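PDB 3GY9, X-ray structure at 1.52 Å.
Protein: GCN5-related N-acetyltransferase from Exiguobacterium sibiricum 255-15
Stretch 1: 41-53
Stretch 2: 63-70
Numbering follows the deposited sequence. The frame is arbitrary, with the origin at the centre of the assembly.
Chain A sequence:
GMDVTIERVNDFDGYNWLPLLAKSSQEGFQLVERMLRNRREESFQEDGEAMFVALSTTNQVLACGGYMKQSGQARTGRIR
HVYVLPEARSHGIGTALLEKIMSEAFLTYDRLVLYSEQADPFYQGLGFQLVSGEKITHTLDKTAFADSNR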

# COMPACT_ATOMS: atom_id res chain seq x y z
N GLU A 41 13.16 6.81 9.83
CA GLU A 41 12.17 7.07 10.87
C GLU A 41 10.98 6.13 10.76
O GLU A 41 10.47 5.64 11.78
CB GLU A 41 11.69 8.51 10.76
CG GLU A 41 12.78 9.54 10.90
N GLU A 42 10.48 5.93 9.53
CA GLU A 42 9.35 5.04 9.29
C GLU A 42 9.88 3.96 8.38
O GLU A 42 9.88 4.09 7.16
CB GLU A 42 8.17 5.81 8.69
CG GLU A 42 7.58 6.79 9.69
CD GLU A 42 6.36 7.56 9.21
OE1 GLU A 42 6.17 7.72 7.98
OE2 GLU A 42 5.61 8.05 10.07
N SER A 43 10.40 2.91 9.02
CA SER A 43 11.15 1.87 8.35
C SER A 43 10.27 0.72 7.86
O SER A 43 10.74 -0.11 7.08
CB SER A 43 12.18 1.28 9.33
OG SER A 43 11.55 0.51 10.34
N PHE A 44 9.03 0.65 8.35
CA PHE A 44 8.14 -0.48 8.04
C PHE A 44 8.75 -1.84 8.44
O PHE A 44 8.37 -2.87 7.86
CB PHE A 44 7.74 -0.44 6.55
CG PHE A 44 6.93 0.78 6.19
CD1 PHE A 44 5.55 0.78 6.33
CD2 PHE A 44 7.55 1.95 5.79
CE1 PHE A 44 4.80 1.92 6.05
CE2 PHE A 44 6.80 3.08 5.53
CZ PHE A 44 5.44 3.07 5.65
N GLN A 45 9.65 -1.85 9.42
CA GLN A 45 10.30 -3.06 9.88
C GLN A 45 9.78 -3.52 11.24
O GLN A 45 10.11 -4.62 11.68
CB GLN A 45 11.82 -2.87 10.00
CG GLN A 45 12.52 -2.49 8.69
CD GLN A 45 12.20 -3.46 7.56
OE1 GLN A 45 12.49 -4.66 7.65
NE2 GLN A 45 11.61 -2.95 6.49
N GLU A 46 9.03 -2.68 11.96
CA GLU A 46 8.65 -3.02 13.32
C GLU A 46 7.37 -3.83 13.32
O GLU A 46 6.71 -4.01 12.28
CB GLU A 46 8.48 -1.73 14.13
CG GLU A 46 9.73 -0.85 14.18
CD GLU A 46 10.93 -1.52 14.82
OE1 GLU A 46 10.74 -2.41 15.67
OE2 GLU A 46 12.08 -1.16 14.46
N ASP A 47 7.01 -4.34 14.49
CA ASP A 47 5.72 -4.98 14.63
C ASP A 47 4.63 -4.02 14.18
O ASP A 47 4.68 -2.83 14.48
CB ASP A 47 5.45 -5.38 16.08
CG ASP A 47 6.36 -6.49 16.56
OD1 ASP A 47 6.95 -7.21 15.73
OD2 ASP A 47 6.47 -6.64 17.80
N GLY A 48 3.62 -4.56 13.51
CA GLY A 48 2.45 -3.78 13.12
C GLY A 48 2.64 -2.95 11.88
O GLY A 48 1.80 -2.12 11.56
N GLU A 49 3.71 -3.21 11.15
CA GLU A 49 3.93 -2.50 9.89
C GLU A 49 4.67 -3.39 8.90
O GLU A 49 5.34 -4.35 9.29
CB GLU A 49 4.66 -1.17 10.12
CG GLU A 49 5.89 -1.31 10.97
CD GLU A 49 6.60 -0.02 11.32
OE1 GLU A 49 5.96 1.01 11.64
OE2 GLU A 49 7.83 -0.07 11.34
N ALA A 50 4.51 -3.09 7.63
CA ALA A 50 5.24 -3.78 6.57
C ALA A 50 5.19 -2.95 5.31
O ALA A 50 4.23 -2.19 5.08
CB ALA A 50 4.63 -5.12 6.31
N MSE A 51 6.21 -3.12 4.46
CA MSE A 51 6.23 -2.53 3.13
C MSE A 51 6.47 -3.66 2.16
O MSE A 51 7.33 -4.53 2.40
CB MSE A 51 7.35 -1.52 3.01
CG MSE A 51 7.47 -0.83 1.66
SE MSE A 51 5.82 0.03 1.01
CE MSE A 51 5.40 1.02 2.57
N PHE A 52 5.70 -3.64 1.07
CA PHE A 52 5.84 -4.65 0.03
C PHE A 52 6.23 -4.05 -1.30
O PHE A 52 5.93 -2.89 -1.58
CB PHE A 52 4.53 -5.43 -0.15
CG PHE A 52 4.09 -6.12 1.09
CD1 PHE A 52 4.66 -7.32 1.46
CD2 PHE A 52 3.11 -5.57 1.90
CE1 PHE A 52 4.27 -7.96 2.63
CE2 PHE A 52 2.71 -6.22 3.08
CZ PHE A 52 3.30 -7.41 3.43
N VAL A 53 6.89 -4.86 -2.13
CA VAL A 53 7.11 -4.53 -3.53
C VAL A 53 6.60 -5.66 -4.41
O VAL A 53 6.66 -6.84 -4.00
CB VAL A 53 8.60 -4.29 -3.88
CG1 VAL A 53 9.03 -2.93 -3.39
CG2 VAL A 53 9.49 -5.40 -3.37
N ALA A 63 5.78 -2.03 -8.43
CA ALA A 63 4.86 -1.40 -7.49
C ALA A 63 5.38 -1.51 -6.09
O ALA A 63 6.22 -2.36 -5.78
CB ALA A 63 3.51 -2.06 -7.56
N CYS A 64 4.86 -0.63 -5.23
CA CYS A 64 5.11 -0.75 -3.81
C CYS A 64 3.83 -0.43 -3.06
O CYS A 64 2.93 0.18 -3.61
CB CYS A 64 6.24 0.22 -3.38
SG CYS A 64 5.92 1.96 -3.67
N GLY A 65 3.81 -0.82 -1.78
CA GLY A 65 2.69 -0.46 -0.90
C GLY A 65 2.77 -1.23 0.39
O GLY A 65 3.24 -2.35 0.43
N GLY A 66 2.26 -0.62 1.46
CA GLY A 66 2.36 -1.26 2.74
C GLY A 66 1.40 -0.68 3.72
O GLY A 66 0.40 -0.08 3.36
N TYR A 67 1.70 -0.90 5.00
CA TYR A 67 0.84 -0.43 6.07
C TYR A 67 1.64 -0.19 7.34
O TYR A 67 2.74 -0.72 7.52
CB TYR A 67 -0.28 -1.45 6.35
CG TYR A 67 0.22 -2.72 6.98
CD1 TYR A 67 0.65 -3.79 6.19
CD2 TYR A 67 0.28 -2.86 8.36
CE1 TYR A 67 1.14 -4.96 6.78
CE2 TYR A 67 0.78 -4.02 8.95
CZ TYR A 67 1.21 -5.07 8.15
OH TYR A 67 1.70 -6.22 8.77
N MSE A 68 1.08 0.64 8.20
CA MSE A 68 1.62 0.88 9.52
C MSE A 68 0.52 1.45 10.42
O MSE A 68 -0.62 1.59 10.00
CB MSE A 68 2.83 1.82 9.44
CG MSE A 68 2.53 3.21 8.93
SE MSE A 68 4.06 4.40 8.95
CE MSE A 68 4.05 4.78 10.83
N LYS A 69 0.86 1.74 11.67
CA LYS A 69 -0.12 2.25 12.58
C LYS A 69 -0.62 3.62 12.15
O LYS A 69 0.17 4.48 11.75
CB LYS A 69 0.48 2.33 13.99
CG LYS A 69 -0.54 2.66 15.04
CD LYS A 69 0.08 2.80 16.43
CE LYS A 69 -0.92 3.38 17.42
NZ LYS A 69 -1.43 4.73 16.99
N GLN A 70 -1.93 3.84 12.24
CA GLN A 70 -2.52 5.17 12.03
C GLN A 70 -2.34 5.96 13.29
O GLN A 70 -2.78 5.56 14.34
CB GLN A 70 -4.00 5.06 11.68
CG GLN A 70 -4.75 6.40 11.67
CD GLN A 70 -4.26 7.34 10.61
OE1 GLN A 70 -4.10 6.98 9.45
NE2 GLN A 70 -4.01 8.59 10.99
O HOH W 1 3.57 1.45 12.89
O HOH W 2 4.40 -7.13 10.47

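Two neighbouring antiparallel strands show how a β-ladder divides its work: the backbone sets the register, and the side chains then fill the two faces that this register creates. In this GCN5-related N-acetyltransferase, strand 50-53 runs beside strand 63-69 with their directions 165° apart and their axes approaching to 4.5 Å. Ala50 and Tyr67 form a hydrogen-bonded pair, with Ala50 N donating to Tyr67 O at 3.0 Å and Tyr67 N to Ala50 O at 2.8 Å. Two residues on, Phe52 and Gly65 repeat the motif: Phe52 N reaches Gly65 O at 2.9 Å, and Gly65 N reaches Phe52 O at 3.0 Å. Between and beyond them lie the non-hydrogen-bonded pairs Met51 with Gly66 and Val53 with Cys64, whose CA atoms come closer, 4.1 and 4.3 Å apart. In this alternation, CA-H groups also approach carbonyls across the gap, as in the contacts of Gly66 CA with Ala50 O at 3.1 Å and Cys64 CA with Phe52 O at 3.2 Å.

Gly66 suits its place for a reason visible in the coordinates. An ideal CB there would lie 2.1 Å from Ala50 O and 2.8 Å from Met51 CE, a clash with both. The side chain of Met51, modelled as selenomethionine, instead folds over the neighbouring backbone, its SE 3.4 Å from Gly65 C and 3.6 Å from Gly66 N. Cys64 and Val53 share this face of the sheet with Met51, and Val53 CG1 meets Cys64 CB at 4.2 Å.

The other face carries Ala50, Phe52 and Tyr67. The small methyl of Ala50 leaves room for the Tyr67 ring, with Ala50 CB 3.5 Å from Tyr67 CE1; Ala50 N and Glu49 C lie over one face of that ring. Phe52 CE2 approaches the edge of the same ring, 4.2 Å from Tyr67 CE1. The hydroxyl of the buried Tyr67 is hydrogen-bonded elsewhere in the structure, and water 2, which donates to Glu49 O at 3.2 Å, also donates weakly to Tyr67 OH at 3.3 Å.

Before the strand begins, a type II turn from Glu46 to Glu49 carries the chain into the ladder. Gly48 occupies it with a phi of 82°, a positive value that favours glycine. Glu49 braces the turn through its carboxylate, as Glu46 N donates to Glu49 OE2 at 2.9 Å. Its other carboxylate oxygen reaches across through water 1, which donates to Glu49 OE1 at 2.7 Å and accepts from Lys69 N at 3.0 Å.

Met68, also selenomethionine, extends the contact past the ladder. Its long, flexible side chain packs against Phe44, with Met68 SE 3.8 Å from Phe44 CZ and oblique to the ring, while Met68 CE reaches within 3.7 Å of Glu42 OE2. Together the stretches bury 633 Å², and Met68 and Tyr67 have the largest areas covered by the opposing stretch.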